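Long-range contacts in ABC-type phosphate transport system, periplasmic component (Lactobacillus brevis, PDB 4ECF), which probably binds phosphate as the solute-binding component of the PstSACB ABC transporter, which imports it across the cytoplasmic membrane: residues A[11-16]-A[57-62]; A[79-84]-A[240-245]; A[195-200]-A[246-251]; A[203-208]-A[250-255]. All blocks are in the same frame, centred on the assembly; numbering follows the deposited sequence.

Interaction 1: A[11-16]-A[57-62]. With PO4 (phosphate ion), chain B.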
# COMPACT_ATOMS: atom_id res chain seq x y z
N SER A 11 -4.62 0.63 -6.99
CA SER A 11 -3.61 0.79 -5.97
C SER A 11 -2.21 1.10 -6.46
O SER A 11 -1.61 0.32 -7.22
CB SER A 11 -3.55 -0.46 -5.13
OG SER A 11 -2.36 -0.47 -4.34
N THR A 12 -1.67 2.25 -6.05
CA THR A 12 -0.27 2.57 -6.33
C THR A 12 0.72 1.79 -5.45
O THR A 12 1.86 1.54 -5.87
CB THR A 12 0.01 4.10 -6.27
OG1 THR A 12 -0.07 4.56 -4.93
CG2 THR A 12 -1.00 4.84 -7.14
N ALA A 13 0.27 1.31 -4.29
CA ALA A 13 1.10 0.42 -3.49
C ALA A 13 1.37 -0.92 -4.19
O ALA A 13 2.45 -1.50 -4.06
CB ALA A 13 0.47 0.17 -2.13
N LEU A 14 0.38 -1.40 -4.96
CA LEU A 14 0.41 -2.71 -5.58
C LEU A 14 0.94 -2.60 -7.04
O LEU A 14 1.43 -3.57 -7.62
CB LEU A 14 -1.01 -3.26 -5.59
CG LEU A 14 -1.25 -4.70 -6.04
CD1 LEU A 14 -0.20 -5.72 -5.56
CD2 LEU A 14 -2.69 -5.10 -5.68
N GLN A 15 0.93 -1.39 -7.56
CA GLN A 15 1.28 -1.14 -8.93
C GLN A 15 2.64 -1.74 -9.31
O GLN A 15 2.79 -2.34 -10.39
CB GLN A 15 1.24 0.35 -9.22
CG GLN A 15 1.37 0.69 -10.70
CD GLN A 15 1.18 2.16 -10.98
OE1 GLN A 15 0.73 2.93 -10.13
NE2 GLN A 15 1.51 2.57 -12.21
N PRO A 16 3.67 -1.58 -8.46
CA PRO A 16 4.98 -2.11 -8.89
C PRO A 16 4.97 -3.62 -9.09
O PRO A 16 5.63 -4.14 -10.02
CB PRO A 16 5.92 -1.71 -7.72
CG PRO A 16 5.23 -0.54 -7.06
CD PRO A 16 3.77 -0.81 -7.20
N ASN A 57 -7.04 -3.20 -8.78
CA ASN A 57 -5.95 -3.40 -7.83
C ASN A 57 -6.28 -2.65 -6.55
O ASN A 57 -6.48 -1.42 -6.61
CB ASN A 57 -4.66 -2.83 -8.44
CG ASN A 57 -4.20 -3.54 -9.71
OD1 ASN A 57 -4.62 -4.67 -10.04
ND2 ASN A 57 -3.32 -2.88 -10.44
N SER A 58 -6.30 -3.34 -5.42
CA SER A 58 -6.77 -2.75 -4.18
C SER A 58 -5.93 -3.21 -2.97
O SER A 58 -5.61 -4.40 -2.84
CB SER A 58 -8.21 -3.14 -3.94
OG SER A 58 -8.75 -2.66 -2.71
N ASP A 59 -5.66 -2.28 -2.06
CA ASP A 59 -5.09 -2.60 -0.74
C ASP A 59 -6.12 -2.91 0.31
O ASP A 59 -5.77 -3.24 1.45
CB ASP A 59 -4.24 -1.41 -0.18
CG ASP A 59 -3.36 -0.79 -1.20
OD1 ASP A 59 -2.70 -1.50 -1.96
OD2 ASP A 59 -3.28 0.47 -1.20
N LEU A 60 -7.39 -2.79 -0.04
CA LEU A 60 -8.50 -2.96 0.90
C LEU A 60 -9.47 -4.06 0.42
O LEU A 60 -9.61 -4.33 -0.79
CB LEU A 60 -9.29 -1.65 1.06
CG LEU A 60 -8.48 -0.43 1.48
CD1 LEU A 60 -9.38 0.82 1.53
CD2 LEU A 60 -7.72 -0.66 2.82
N PHE A 61 -10.19 -4.66 1.36
CA PHE A 61 -11.36 -5.46 0.97
C PHE A 61 -12.41 -4.54 0.33
O PHE A 61 -12.57 -3.38 0.77
CB PHE A 61 -11.92 -6.21 2.18
CG PHE A 61 -11.06 -7.36 2.62
CD1 PHE A 61 -9.96 -7.16 3.44
CD2 PHE A 61 -11.34 -8.64 2.22
CE1 PHE A 61 -9.16 -8.22 3.85
CE2 PHE A 61 -10.55 -9.71 2.62
CZ PHE A 61 -9.47 -9.49 3.45
N ALA A 62 -13.14 -5.06 -0.68
CA ALA A 62 -14.05 -4.24 -1.45
C ALA A 62 -15.11 -3.56 -0.58
O ALA A 62 -15.41 -2.35 -0.76
CB ALA A 62 -14.71 -5.04 -2.56
P PO4 B . -2.99 3.36 -2.79
O1 PO4 B . -2.59 4.15 -1.55
O2 PO4 B . -4.43 2.97 -2.80
O3 PO4 B . -2.60 4.07 -4.06
O4 PO4 B . -2.13 2.01 -2.83
O HOH W 1 -2.15 -0.42 -9.91
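Ser11 and Asp59 are brought together by their first torsions: OG of Ser11 stands anti to its backbone N (chi1 166°), and CG of Asp59 lies beside its own backbone N and anti to the carbonyl carbon (chi1 -43°). The Ser11 OG proton has two acceptors within reach, Asp59 OD1 at 2.6 Å and phosphate O4 at 2.9 Å, and the choice is not settled. The same OG accepts from Leu14 N at 3.0 Å, an ST motif in the turn ahead of helix 15-28. Asp59 OD2 sits 2.5 Å from phosphate O4, close enough that one of these oxygens probably carries a proton. Two backbone amides and a hydroxyl add to the grip: Ala13 N donates to O4, and Thr12 gives N and OG1 to O3, with OG1 2.7 Å away. Between the backbones, Ser11 N binds Asn57 O at 2.8 Å, the donor lying above the carbonyl plane. Water 1 joins Ser11 O to Asn57 ND2, and Leu14 CD2 rests on Asn57 CB. Thr41, Arg127, Ser131, Gly132 and Thr133 supply further donors. A strand-turn-helix whose amides and hydroxyls hold an anion, with an acidic side chain added from beyond a neighbouring strand's end, is consistent with the phosphate site of a PstS-family binding protein.

Interaction 2: A[79-84]-A[240-245]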
# COMPACT_ATOMS: atom_id res chain seq x y z
N ALA A 79 -0.65 -10.92 -2.00
CA ALA A 79 0.53 -10.42 -1.27
C ALA A 79 0.04 -9.69 -0.03
O ALA A 79 -1.16 -9.41 0.11
CB ALA A 79 1.33 -9.47 -2.15
N VAL A 80 0.98 -9.44 0.88
CA VAL A 80 0.81 -8.47 1.97
C VAL A 80 1.82 -7.36 1.69
O VAL A 80 2.96 -7.60 1.24
CB VAL A 80 1.03 -9.11 3.35
CG1 VAL A 80 1.26 -8.04 4.43
CG2 VAL A 80 -0.12 -10.07 3.65
N VAL A 81 1.42 -6.12 1.90
CA VAL A 81 2.30 -4.93 1.79
C VAL A 81 2.39 -4.22 3.14
O VAL A 81 1.37 -3.98 3.80
CB VAL A 81 1.82 -3.99 0.67
CG1 VAL A 81 0.48 -3.32 1.05
CG2 VAL A 81 2.91 -3.01 0.27
N GLY A 82 3.62 -3.92 3.55
CA GLY A 82 3.87 -3.07 4.70
C GLY A 82 3.80 -1.61 4.31
O GLY A 82 4.10 -1.24 3.16
N ILE A 83 3.35 -0.80 5.25
CA ILE A 83 3.29 0.67 5.11
C ILE A 83 4.10 1.29 6.23
O ILE A 83 3.99 0.90 7.42
CB ILE A 83 1.84 1.16 5.14
CG1 ILE A 83 1.08 0.61 3.93
CG2 ILE A 83 1.75 2.72 5.24
CD1 ILE A 83 -0.41 0.56 4.17
N THR A 84 4.90 2.29 5.87
CA THR A 84 5.78 2.96 6.82
C THR A 84 5.68 4.49 6.71
O THR A 84 5.54 5.03 5.62
CB THR A 84 7.23 2.54 6.68
OG1 THR A 84 8.02 3.17 7.71
CG2 THR A 84 7.82 2.91 5.34
N LEU A 240 10.38 -7.53 -4.63
CA LEU A 240 9.89 -6.17 -4.72
C LEU A 240 9.44 -5.58 -3.38
O LEU A 240 8.88 -4.49 -3.34
CB LEU A 240 8.76 -6.10 -5.78
CG LEU A 240 9.22 -6.28 -7.23
CD1 LEU A 240 8.04 -6.52 -8.16
CD2 LEU A 240 10.02 -5.07 -7.68
N GLY A 241 9.64 -6.30 -2.29
CA GLY A 241 9.38 -5.76 -0.98
C GLY A 241 8.10 -6.22 -0.30
O GLY A 241 7.89 -5.88 0.85
N TYR A 242 7.29 -7.02 -0.99
CA TYR A 242 6.06 -7.52 -0.44
C TYR A 242 6.31 -8.83 0.29
O TYR A 242 7.39 -9.44 0.15
CB TYR A 242 5.06 -7.81 -1.58
CG TYR A 242 4.75 -6.64 -2.47
CD1 TYR A 242 5.55 -6.34 -3.57
CD2 TYR A 242 3.64 -5.85 -2.24
CE1 TYR A 242 5.27 -5.28 -4.40
CE2 TYR A 242 3.34 -4.80 -3.07
CZ TYR A 242 4.14 -4.52 -4.16
OH TYR A 242 3.87 -3.48 -5.01
N LEU A 243 5.31 -9.27 1.03
CA LEU A 243 5.30 -10.59 1.65
C LEU A 243 4.34 -11.48 0.88
O LEU A 243 3.24 -11.07 0.49
CB LEU A 243 4.88 -10.51 3.13
CG LEU A 243 5.87 -9.85 4.08
CD1 LEU A 243 5.86 -8.34 3.98
CD2 LEU A 243 5.57 -10.22 5.50
N SER A 244 4.78 -12.71 0.57
CA SER A 244 3.85 -13.73 0.12
C SER A 244 2.94 -14.06 1.30
O SER A 244 3.42 -14.16 2.42
CB SER A 244 4.59 -14.99 -0.33
OG SER A 244 3.62 -15.99 -0.59
N PRO A 245 1.64 -14.26 1.08
CA PRO A 245 0.77 -14.53 2.23
C PRO A 245 1.16 -15.74 3.10
O PRO A 245 0.95 -15.70 4.31
CB PRO A 245 -0.62 -14.69 1.57
CG PRO A 245 -0.53 -13.80 0.37
CD PRO A 245 0.82 -14.15 -0.16
O HOH W 2 5.78 -4.37 1.51
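Tyr242 lies alongside Val81, the two side chains pointing the same way, and its path can be traced atom by atom across strand 79-84. CB comes first, 3.5 Å from Val80 O and near Ala79 CB. Rotation about CA-CB puts CG beside the backbone N and anti to the carbonyl carbon (chi1 -57°). Further out, CD2 is 3.9 Å from Val81 CB, and CE2 is 3.8 Å from Val81 CG2, which approaches the ring obliquely, whereas Val80 O is at the ring's edge. At the tip, OH finds its strongest partner outside this pair of segments, in a hydrogen bond with Ala13 O.

Next to the ring, the backbones pair. Val80 and Leu243 form an antiparallel hydrogen-bonded pair, a single bridge, in which Val80 N donates to Leu243 O over 2.8 Å (169°) and Leu243 N returns a bond of 2.9 Å to Val80 O (172°). Their CB atoms are 4.1 Å apart. On one flank, Pro245 CG packs against Ala79 N, a buried amide without a partner in the model. On the other flank the chains diverge, and water 2 spans from Gly82 N to Gly241 O. Gly241, with positive phi, completes a Schellman motif at the end of helix 230-239.

The bridge thus fastens the chain leaving that helix to strand 73-87, which also pairs with strand 205-213. Tyr242 reaches Pro16 of helix 15-28 and Glu208, while Leu243 leans on helix 194-198.

Interaction 3: A[195-200]-A[246-251]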
# COMPACT_ATOMS: atom_id res chain seq x y z
N VAL A 195 10.06 -9.20 8.64
CA VAL A 195 9.84 -10.11 9.77
C VAL A 195 8.84 -9.52 10.73
O VAL A 195 7.95 -10.21 11.25
CB VAL A 195 11.16 -10.53 10.47
CG1 VAL A 195 11.91 -9.34 11.06
CG2 VAL A 195 10.91 -11.60 11.52
N ASN A 196 8.95 -8.22 10.99
CA ASN A 196 8.03 -7.62 11.94
C ASN A 196 6.58 -7.58 11.41
O ASN A 196 5.64 -7.57 12.18
CB ASN A 196 8.52 -6.23 12.33
CG ASN A 196 9.71 -6.26 13.31
OD1 ASN A 196 9.95 -7.27 13.99
ND2 ASN A 196 10.44 -5.16 13.38
N VAL A 197 6.38 -7.50 10.09
CA VAL A 197 5.02 -7.58 9.54
C VAL A 197 4.48 -9.01 9.74
O VAL A 197 3.33 -9.20 10.15
CB VAL A 197 5.01 -7.21 8.03
CG1 VAL A 197 3.65 -7.54 7.41
CG2 VAL A 197 5.33 -5.73 7.81
N THR A 198 5.34 -10.01 9.51
CA THR A 198 4.85 -11.39 9.60
C THR A 198 4.28 -11.72 10.97
O THR A 198 3.37 -12.53 11.08
CB THR A 198 5.91 -12.44 9.22
OG1 THR A 198 6.93 -12.49 10.21
CG2 THR A 198 6.48 -12.20 7.82
N THR A 199 4.83 -11.14 12.02
CA THR A 199 4.38 -11.39 13.38
C THR A 199 3.32 -10.39 13.90
O THR A 199 2.86 -10.50 15.07
CB THR A 199 5.57 -11.32 14.34
OG1 THR A 199 6.10 -9.98 14.29
CG2 THR A 199 6.67 -12.33 13.95
N ASN A 200 3.04 -9.37 13.10
CA ASN A 200 2.23 -8.22 13.50
C ASN A 200 2.89 -7.36 14.60
O ASN A 200 2.23 -6.51 15.15
CB ASN A 200 0.78 -8.63 13.91
CG ASN A 200 -0.21 -7.47 13.84
OD1 ASN A 200 -0.29 -6.80 12.81
ND2 ASN A 200 -0.96 -7.23 14.93
N ASP A 246 1.78 -16.76 2.52
CA ASP A 246 2.27 -17.91 3.29
C ASP A 246 3.41 -17.59 4.28
O ASP A 246 3.73 -18.42 5.09
CB ASP A 246 2.84 -18.96 2.33
CG ASP A 246 4.11 -18.47 1.65
OD1 ASP A 246 3.97 -17.69 0.68
OD2 ASP A 246 5.23 -18.82 2.08
N GLN A 247 4.03 -16.41 4.16
CA GLN A 247 5.03 -15.99 5.14
C GLN A 247 4.39 -15.47 6.43
O GLN A 247 5.04 -15.39 7.48
CB GLN A 247 5.86 -14.86 4.54
CG GLN A 247 6.75 -15.26 3.39
CD GLN A 247 7.57 -14.08 2.94
OE1 GLN A 247 7.29 -13.48 1.93
NE2 GLN A 247 8.57 -13.71 3.74
N MSE A 248 3.11 -15.08 6.37
CA MSE A 248 2.43 -14.50 7.53
C MSE A 248 2.27 -15.50 8.66
O MSE A 248 1.93 -16.67 8.43
CB MSE A 248 1.04 -13.92 7.13
CG MSE A 248 1.08 -12.69 6.18
SE MSE A 248 2.23 -11.25 6.68
CE MSE A 248 1.12 -10.55 7.90
N LEU A 249 2.55 -15.04 9.87
CA LEU A 249 2.42 -15.84 11.09
C LEU A 249 1.20 -15.39 11.87
O LEU A 249 0.98 -15.86 13.00
CB LEU A 249 3.70 -15.72 11.93
CG LEU A 249 4.95 -16.33 11.27
CD1 LEU A 249 6.15 -16.05 12.15
CD2 LEU A 249 4.88 -17.84 11.07
N VAL A 250 0.45 -14.46 11.29
CA VAL A 250 -0.84 -14.03 11.81
C VAL A 250 -1.83 -13.91 10.64
O VAL A 250 -1.42 -13.85 9.48
CB VAL A 250 -0.77 -12.67 12.54
CG1 VAL A 250 0.22 -12.72 13.69
CG2 VAL A 250 -0.38 -11.56 11.58
N GLU A 251 -3.11 -13.89 10.98
CA GLU A 251 -4.18 -13.54 10.04
C GLU A 251 -5.01 -12.42 10.66
O GLU A 251 -5.18 -12.36 11.90
CB GLU A 251 -5.08 -14.75 9.74
CG GLU A 251 -4.40 -15.82 8.91
CD GLU A 251 -5.16 -17.14 8.82
OE1 GLU A 251 -6.32 -17.23 9.28
OE2 GLU A 251 -4.56 -18.09 8.27
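Thr198 and Met248, a selenomethionine, form the tight half of this contact, where the last turn of a short helix meets a bend in the C-terminal chain. The Met248 side chain is bent at chi2 and chi3, with SE 3.9 Å from Thr198 CA and CE 3.4 Å from Val197 O. SE and CE both also lie against Val197 CG1, so the selenoether end touches both backbone and side chain of the helix. Thr198 CG2 presses on Gln247 O at 3.5 Å. Its OG1 is set between the backbone N and the carbonyl carbon (chi1 70°) and donates a hydrogen bond back to Val195 O, 2.7 Å away, leaving the methyl for the other segment. One backbone bond pins the two chains: Leu249 N donates to Thr198 O over 2.9 Å, at 150°.

Toward the end of the Leu249 side chain the packing thins. This exposed residue lies side by side with Thr198 and Thr199, and its CD1 is 4.2 Å from Thr199 CG2, a contact on the solvent side. Val250 recovers some closeness further on, its CG1 being 3.7 Å from Thr199 O and its CG2 3.9 Å from Asn200 CB. Asn200 has positive phi where the chain leaves the helix, and its OD1 accepts from Trp205 NE1.

The contact therefore sets helix 194-198 against the start of strand 250-252. Val197 and Met248 also touch Val80 of strand 73-87 and Trp205 of strand 205-213, and Val250 packs on Ile258 of strand 258-260.

Interaction 4: A[203-208]-A[250-255]. With EDO (1,2-ethanediol), chain F; EDO (1,2-ethanediol), chain L.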
# COMPACT_ATOMS: atom_id res chain seq x y z
N ARG A 203 2.38 -3.26 12.87
CA ARG A 203 0.94 -3.44 12.66
C ARG A 203 0.42 -2.82 11.37
O ARG A 203 -0.74 -3.08 10.97
CB ARG A 203 0.17 -2.83 13.82
CG ARG A 203 0.36 -3.59 15.14
CD ARG A 203 -0.44 -2.97 16.28
NE ARG A 203 -1.90 -3.04 16.07
CZ ARG A 203 -2.72 -2.01 15.80
NH1 ARG A 203 -2.25 -0.77 15.68
NH2 ARG A 203 -4.02 -2.23 15.66
N ILE A 204 1.20 -1.96 10.76
CA ILE A 204 0.70 -1.19 9.59
C ILE A 204 1.03 -1.95 8.28
O ILE A 204 2.13 -1.84 7.75
CB ILE A 204 1.25 0.27 9.53
CG1 ILE A 204 1.43 0.90 10.92
CG2 ILE A 204 0.32 1.08 8.63
CD1 ILE A 204 2.01 2.30 10.82
N TRP A 205 0.03 -2.70 7.79
CA TRP A 205 0.19 -3.57 6.63
C TRP A 205 -1.20 -3.89 6.18
O TRP A 205 -2.19 -3.78 6.95
CB TRP A 205 0.99 -4.84 6.92
CG TRP A 205 0.46 -5.71 8.02
CD1 TRP A 205 0.88 -5.77 9.34
CD2 TRP A 205 -0.53 -6.75 7.87
NE1 TRP A 205 0.19 -6.73 10.03
CE2 TRP A 205 -0.69 -7.36 9.20
CE3 TRP A 205 -1.33 -7.20 6.82
CZ2 TRP A 205 -1.57 -8.40 9.42
CZ3 TRP A 205 -2.21 -8.27 7.07
CH2 TRP A 205 -2.32 -8.84 8.35
N SER A 206 -1.33 -4.30 4.93
CA SER A 206 -2.62 -4.81 4.44
C SER A 206 -2.42 -5.94 3.44
O SER A 206 -1.33 -6.12 2.92
CB SER A 206 -3.48 -3.71 3.82
OG SER A 206 -2.98 -3.33 2.54
N TYR A 207 -3.52 -6.62 3.12
CA TYR A 207 -3.52 -7.60 2.05
C TYR A 207 -3.67 -6.83 0.73
O TYR A 207 -4.30 -5.78 0.68
CB TYR A 207 -4.67 -8.61 2.19
CG TYR A 207 -4.58 -9.45 3.46
CD1 TYR A 207 -3.69 -10.52 3.57
CD2 TYR A 207 -5.40 -9.16 4.55
CE1 TYR A 207 -3.61 -11.27 4.76
CE2 TYR A 207 -5.32 -9.91 5.73
CZ TYR A 207 -4.43 -10.99 5.80
OH TYR A 207 -4.34 -11.75 6.98
N GLU A 208 -3.01 -7.35 -0.29
CA GLU A 208 -3.10 -6.86 -1.68
C GLU A 208 -4.04 -7.72 -2.47
O GLU A 208 -3.93 -8.97 -2.47
CB GLU A 208 -1.73 -6.87 -2.34
CG GLU A 208 -0.71 -5.94 -1.68
CD GLU A 208 -0.97 -4.48 -1.93
OE1 GLU A 208 -2.10 -3.99 -1.64
OE2 GLU A 208 -0.01 -3.83 -2.41
N VAL A 250 0.45 -14.46 11.29
CA VAL A 250 -0.84 -14.03 11.81
C VAL A 250 -1.83 -13.91 10.64
O VAL A 250 -1.42 -13.85 9.48
CB VAL A 250 -0.77 -12.67 12.54
CG1 VAL A 250 0.22 -12.72 13.69
CG2 VAL A 250 -0.38 -11.56 11.58
N GLU A 251 -3.11 -13.89 10.98
CA GLU A 251 -4.18 -13.54 10.04
C GLU A 251 -5.01 -12.42 10.66
O GLU A 251 -5.18 -12.36 11.90
CB GLU A 251 -5.08 -14.75 9.74
CG GLU A 251 -4.40 -15.82 8.91
CD GLU A 251 -5.16 -17.14 8.82
OE1 GLU A 251 -6.32 -17.23 9.28
OE2 GLU A 251 -4.56 -18.09 8.27
N ARG A 252 -5.53 -11.55 9.81
CA ARG A 252 -6.34 -10.44 10.28
C ARG A 252 -7.72 -10.39 9.59
O ARG A 252 -7.80 -10.38 8.37
CB ARG A 252 -5.59 -9.09 10.11
CG ARG A 252 -6.18 -7.97 10.92
CD ARG A 252 -5.41 -6.66 10.73
NE ARG A 252 -5.56 -6.12 9.38
CZ ARG A 252 -4.64 -5.38 8.73
NH1 ARG A 252 -3.46 -5.13 9.28
NH2 ARG A 252 -4.89 -4.94 7.50
N ASP A 253 -8.78 -10.33 10.41
CA ASP A 253 -10.19 -10.35 9.99
C ASP A 253 -10.78 -8.95 9.97
O ASP A 253 -10.12 -7.98 10.32
CB ASP A 253 -11.03 -11.28 10.91
CG ASP A 253 -11.51 -10.59 12.22
OD1 ASP A 253 -11.08 -9.46 12.55
OD2 ASP A 253 -12.32 -11.20 12.96
N ALA A 254 -12.05 -8.86 9.59
CA ALA A 254 -12.68 -7.58 9.24
C ALA A 254 -12.80 -6.63 10.42
O ALA A 254 -12.70 -5.43 10.24
CB ALA A 254 -14.03 -7.84 8.59
N ASN A 255 -12.99 -7.18 11.62
CA ASN A 255 -13.00 -6.39 12.86
C ASN A 255 -11.60 -5.98 13.35
O ASN A 255 -11.47 -5.38 14.43
CB ASN A 255 -13.69 -7.19 13.98
CG ASN A 255 -15.16 -7.45 13.69
OD1 ASN A 255 -15.86 -6.58 13.16
ND2 ASN A 255 -15.63 -8.64 14.03
C1 EDO F . 4.95 -0.52 15.67
O1 EDO F . 4.28 -0.36 16.94
C2 EDO F . 4.09 -0.14 14.47
O2 EDO F . 2.89 -0.90 14.39
C1 EDO L . -2.12 2.40 16.48
O1 EDO L . -3.24 2.24 15.56
C2 EDO L . -2.27 1.49 17.71
O2 EDO L . -2.60 2.23 18.91
O HOH W 3 -2.35 -5.10 11.98
O HOH W 4 -2.50 -13.39 7.02
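Arg252 lays its guanidinium flat on the indole of Trp205, the planes 24° apart and the centres 4.0 Å from each other. The two side chains slide past one another in opposite directions, so that Arg252 CB meets Trp205 CH2 at 3.7 Å while NH1 comes to rest over the centre of the ring. CZ stands 4.1 Å from the centroid of the six-membered ring and nearly on its normal, a cation-pi arrangement. Arg252 CG stands anti to its backbone N, and the chain bends at chi3, which turns NE. The guanidinium that covers the indole also grips the backbone oxygen of the same residue: NH1 and NH2 approach Trp205 O end-on, each at 3.0 Å, and that oxygen lies in the guanidinium plane. NH2 is tilted modestly from the carbonyl plane, whereas NH1 is well above it. Water 3 links NH1 to Arg203 O.

Tyr207 works from another direction. One face of its ring carries Trp205 CZ3, offset toward the rim, and its OH accepts from Arg252 N over 3.1 Å at 160°. Water 4, lying at the edge of the ring, joins this hydroxyl to Val250 O. Val250 adds CG2, placed obliquely to the indole, 4.0 Å from Trp205 CZ2.

Phe140 of helix 132-140 offers Arg252 a second cation-pi partner. The axes of the short runs 205-208 and 250-252 are inclined at 78° and come no nearer than 9.3 Å, so side chains fill the gap: an arginine-tryptophan cation-pi stack fastening the small antiparallel sheet of strands 250-252 and 258-260 onto the main sheet.

From the N terminus, interaction 1 closes first, returning strand 55-58 to the turn before helix 15-28 after 40 intervening residues. Interaction 2 then opens on strand 73-87 and closes only after helix 230-239, a loop of 155 residues. Interactions 3 and 4 open inside that loop, at helix 194-198 and strand 205-213, and close beyond it, so both cross interaction 2; they end on the same stretch and share Val250 and Glu251. Strand 205-213 lies beside both 55-58 and 73-87 in the main sheet, uniting interactions 1, 2 and 4. Interactions 2, 3 and 4 tie successive parts of the C-terminal chain to strand 73-87, helix 194-198 and strand 205-213.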